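SusD-like carbohydrate binding protein BF1063 (Bacteroides fragilis NCTC 9343, PDB 3I4G) is a SusD-family outer-membrane protein that probably binds carbohydrate. Local coordinates at residues P182-I187 with S247-I252. Residues are numbered along the deposited sequence; the frame is centred on the assembly and turned at random.
Sequences PRFSAI and SNKENI
F184 and I252 bring the two backbones nearest, with their CA atoms 7.2 Å apart, where the 3-10 turn 184-186 faces the loop that runs into strand 251-252. One side chain carries the contact. The F184 ring reaches across from the turn, its CG anti to the backbone N (chi1 -179°), and meets mostly backbone. Its rim points at two carbonyl oxygens. F184 CE2 lies 3.4 Å from N251 O, and F184 CZ lies 3.7 Å from N248 O, which is in the ring plane. Such edge approaches suit the slightly positive ring hydrogens. K249 CA comes obliquely to F184 CE1 and CZ, 4.0 Å from each, and I252 CA obliquely to CE2, both on one side of the ring plane. The long K249 side chain leads away beyond its CG.

The loop that meets the ring is tied together by N248. N248 OD1 takes the backbone N of E250 at 2.8 Å, on a lone pair, which makes an Asx turn. It also takes N251 N at 2.9 Å, in a straighter bond of 161° at the hydrogen. Two bonds grip one oxygen and hold the loop curled. N248 ND2 is bound to T244 O.

The contact joins the loop between helices 163-180 and 197-211 to the start of the short strand. Q198 of helix 197-211 accepts from F184 N, and the F184 side chain touches N230. From the loop, the E250 carboxylate reaches R386, at the end of strand 380-386, and R420 in salt bridges, while I252 pairs by backbone with I385 of that strand.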
ATOM      1  N   PRO A 182       6.011   7.590 -22.042  1.00  9.83           N
ATOM      2  CA  PRO A 182       5.996   6.395 -22.890  1.00  9.21           C
ATOM      3  C   PRO A 182       5.091   5.319 -22.347  1.00  8.26           C
ATOM      4  O   PRO A 182       4.959   5.152 -21.133  1.00  9.00           O
ATOM      5  CB  PRO A 182       7.447   5.917 -22.913  1.00 11.25           C
ATOM      6  CG  PRO A 182       8.230   6.846 -22.024  1.00 15.84           C
ATOM      7  CD  PRO A 182       7.312   7.830 -21.381  1.00 11.77           C
ATOM      8  N   ARG A 183       4.508   4.557 -23.254  1.00  7.61           N
ATOM      9  CA  ARG A 183       3.723   3.393 -22.862  1.00  7.81           C
ATOM     10  C   ARG A 183       4.643   2.381 -22.227  1.00  8.40           C
ATOM     11  O   ARG A 183       5.832   2.313 -22.517  1.00  9.10           O
ATOM     12  CB  ARG A 183       2.977   2.814 -24.068  1.00  9.65           C
ATOM     13  CG  ARG A 183       3.863   2.184 -25.099  1.00  9.89           C
ATOM     14  CD  ARG A 183       3.082   1.903 -26.351  1.00 10.15           C
ATOM     15  NE  ARG A 183       2.022   0.923 -26.109  1.00 11.31           N
ATOM     16  CZ  ARG A 183       0.912   0.816 -26.833  1.00 12.93           C
ATOM     17  NH1 ARG A 183       0.655   1.649 -27.840  1.00 15.29           N
ATOM     18  NH2 ARG A 183       0.055  -0.146 -26.559  1.00 12.65           N
ATOM     19  N   PHE A 184       4.055   1.542 -21.381  1.00  7.49           N
ATOM     20  CA  PHE A 184       4.748   0.477 -20.641  1.00  7.62           C
ATOM     21  C   PHE A 184       5.599  -0.392 -21.559  1.00  8.73           C
ATOM     22  O   PHE A 184       6.776  -0.693 -21.239  1.00  9.98           O
ATOM     23  CB  PHE A 184       3.697  -0.399 -19.920  1.00  7.77           C
ATOM     24  CG  PHE A 184       4.285  -1.523 -19.106  1.00  8.75           C
ATOM     25  CD1 PHE A 184       4.547  -2.757 -19.700  1.00  9.63           C
ATOM     26  CD2 PHE A 184       4.601  -1.354 -17.755  1.00  9.23           C
ATOM     27  CE1 PHE A 184       5.068  -3.808 -18.965  1.00  9.01           C
ATOM     28  CE2 PHE A 184       5.124  -2.427 -17.030  1.00 10.54           C
ATOM     29  CZ  PHE A 184       5.371  -3.652 -17.660  1.00 11.15           C
ATOM     30  N   SER A 185       5.066  -0.768 -22.728  1.00  8.55           N
ATOM     31  CA  SER A 185       5.816  -1.656 -23.624  1.00  9.93           C
ATOM     32  C   SER A 185       7.099  -1.015 -24.167  1.00 11.82           C
ATOM     33  O   SER A 185       7.977  -1.721 -24.652  1.00 12.70           O
ATOM     34  CB  SER A 185       4.946  -2.138 -24.772  1.00  9.67           C
ATOM     35  OG  SER A 185       4.620  -1.078 -25.611  1.00 11.02           O
ATOM     36  N   ALA A 186       7.183   0.313 -24.139  1.00 10.42           N
ATOM     37  CA  ALA A 186       8.353   1.052 -24.603  1.00 11.09           C
ATOM     38  C   ALA A 186       9.398   1.356 -23.539  1.00 12.24           C
ATOM     39  O   ALA A 186      10.378   2.018 -23.848  1.00 15.51           O
ATOM     40  CB  ALA A 186       7.863   2.371 -25.253  1.00 10.11           C
ATOM     41  N   ILE A 187       9.169   0.936 -22.299  1.00 12.64           N
ATOM     42  CA  ILE A 187      10.115   1.152 -21.212  1.00 12.45           C
ATOM     43  C   ILE A 187      11.155   0.019 -21.207  1.00 13.59           C
ATOM     44  O   ILE A 187      10.812  -1.100 -20.872  1.00 14.60           O
ATOM     45  CB  ILE A 187       9.437   1.191 -19.819  1.00 13.82           C
ATOM     46  CG1 ILE A 187       8.283   2.194 -19.720  1.00 14.15           C
ATOM     47  CG2 ILE A 187      10.480   1.532 -18.749  1.00 15.83           C
ATOM     48  CD1 ILE A 187       8.658   3.615 -19.866  1.00 12.93           C
ATOM     49  N   SER A 247      10.375  -8.136 -14.251  0.50 11.80           N
ATOM     50  CA  SER A 247      10.371  -8.894 -15.504  0.50 13.43           C
ATOM     51  C   SER A 247       9.029  -9.612 -15.700  0.50 13.16           C
ATOM     52  O   SER A 247       8.949 -10.824 -15.977  0.50 16.16           O
ATOM     53  CB  SER A 247      11.531  -9.875 -15.506  0.50 12.84           C
ATOM     54  OG  SER A 247      11.341 -10.828 -14.481  0.50 15.64           O
ATOM     55  N   ASN A 248       7.973  -8.857 -15.444  1.00 11.59           N
ATOM     56  CA  ASN A 248       6.623  -9.279 -15.738  1.00  9.83           C
ATOM     57  C   ASN A 248       5.868  -8.098 -16.341  1.00  9.28           C
ATOM     58  O   ASN A 248       6.360  -6.960 -16.364  1.00 10.40           O
ATOM     59  CB  ASN A 248       5.944  -9.820 -14.469  1.00  9.63           C
ATOM     60  CG  ASN A 248       5.762  -8.781 -13.410  1.00  9.48           C
ATOM     61  OD1 ASN A 248       4.952  -7.889 -13.561  1.00  9.98           O
ATOM     62  ND2 ASN A 248       6.539  -8.862 -12.334  1.00 11.92           N
ATOM     63  N   LYS A 249       4.662  -8.367 -16.819  1.00  9.20           N
ATOM     64  CA  LYS A 249       3.818  -7.343 -17.463  1.00  8.97           C
ATOM     65  C   LYS A 249       2.715  -6.848 -16.538  1.00  9.34           C
ATOM     66  O   LYS A 249       1.777  -6.175 -16.980  1.00  9.23           O
ATOM     67  CB  LYS A 249       3.235  -7.912 -18.758  1.00 11.03           C
ATOM     68  CG  LYS A 249       4.341  -8.149 -19.798  1.00 14.92           C
ATOM     69  CD  LYS A 249       3.806  -8.577 -21.125  1.00 17.80           C
ATOM     70  CE  LYS A 249       4.913  -8.568 -22.148  1.00 26.13           C
ATOM     71  NZ  LYS A 249       4.319  -8.903 -23.467  1.00 33.86           N
ATOM     72  N   GLU A 250       2.816  -7.186 -15.244  1.00  8.38           N
ATOM     73  CA  GLU A 250       1.776  -6.800 -14.278  1.00  8.86           C
ATOM     74  C   GLU A 250       2.151  -5.574 -13.442  1.00  8.74           C
ATOM     75  O   GLU A 250       1.301  -4.714 -13.177  1.00  8.36           O
ATOM     76  CB  GLU A 250       1.453  -7.961 -13.345  1.00  9.07           C
ATOM     77  CG  GLU A 250       0.482  -7.594 -12.221  1.00  9.38           C
ATOM     78  CD  GLU A 250      -0.270  -8.749 -11.634  1.00 10.40           C
ATOM     79  OE1 GLU A 250      -0.104  -9.891 -12.098  1.00  9.78           O
ATOM     80  OE2 GLU A 250      -1.066  -8.470 -10.699  1.00  9.89           O
ATOM     81  N   ASN A 251       3.408  -5.481 -13.036  1.00  8.73           N
ATOM     82  CA  ASN A 251       3.864  -4.394 -12.170  1.00  8.36           C
ATOM     83  C   ASN A 251       4.112  -3.149 -13.029  1.00  9.28           C
ATOM     84  O   ASN A 251       5.121  -3.018 -13.685  1.00  9.12           O
ATOM     85  CB  ASN A 251       5.106  -4.800 -11.377  1.00  8.38           C
ATOM     86  CG  ASN A 251       4.809  -5.828 -10.300  1.00  8.45           C
ATOM     87  OD1 ASN A 251       3.654  -5.985  -9.875  1.00  8.68           O
ATOM     88  ND2 ASN A 251       5.845  -6.554  -9.874  1.00  8.45           N
ATOM     89  N   ILE A 252       3.144  -2.251 -13.001  1.00  8.08           N
ATOM     90  CA  ILE A 252       3.120  -1.044 -13.835  1.00  9.39           C
ATOM     91  C   ILE A 252       4.020   0.033 -13.265  1.00 10.47           C
ATOM     92  O   ILE A 252       4.779   0.653 -14.002  1.00  9.46           O
ATOM     93  CB  ILE A 252       1.679  -0.555 -13.983  1.00  8.26           C
ATOM     94  CG1 ILE A 252       0.903  -1.522 -14.881  1.00  8.66           C
ATOM     95  CG2 ILE A 252       1.623   0.866 -14.584  1.00  9.91           C
ATOM     96  CD1 ILE A 252      -0.630  -1.376 -14.840  1.00  9.93           C
TER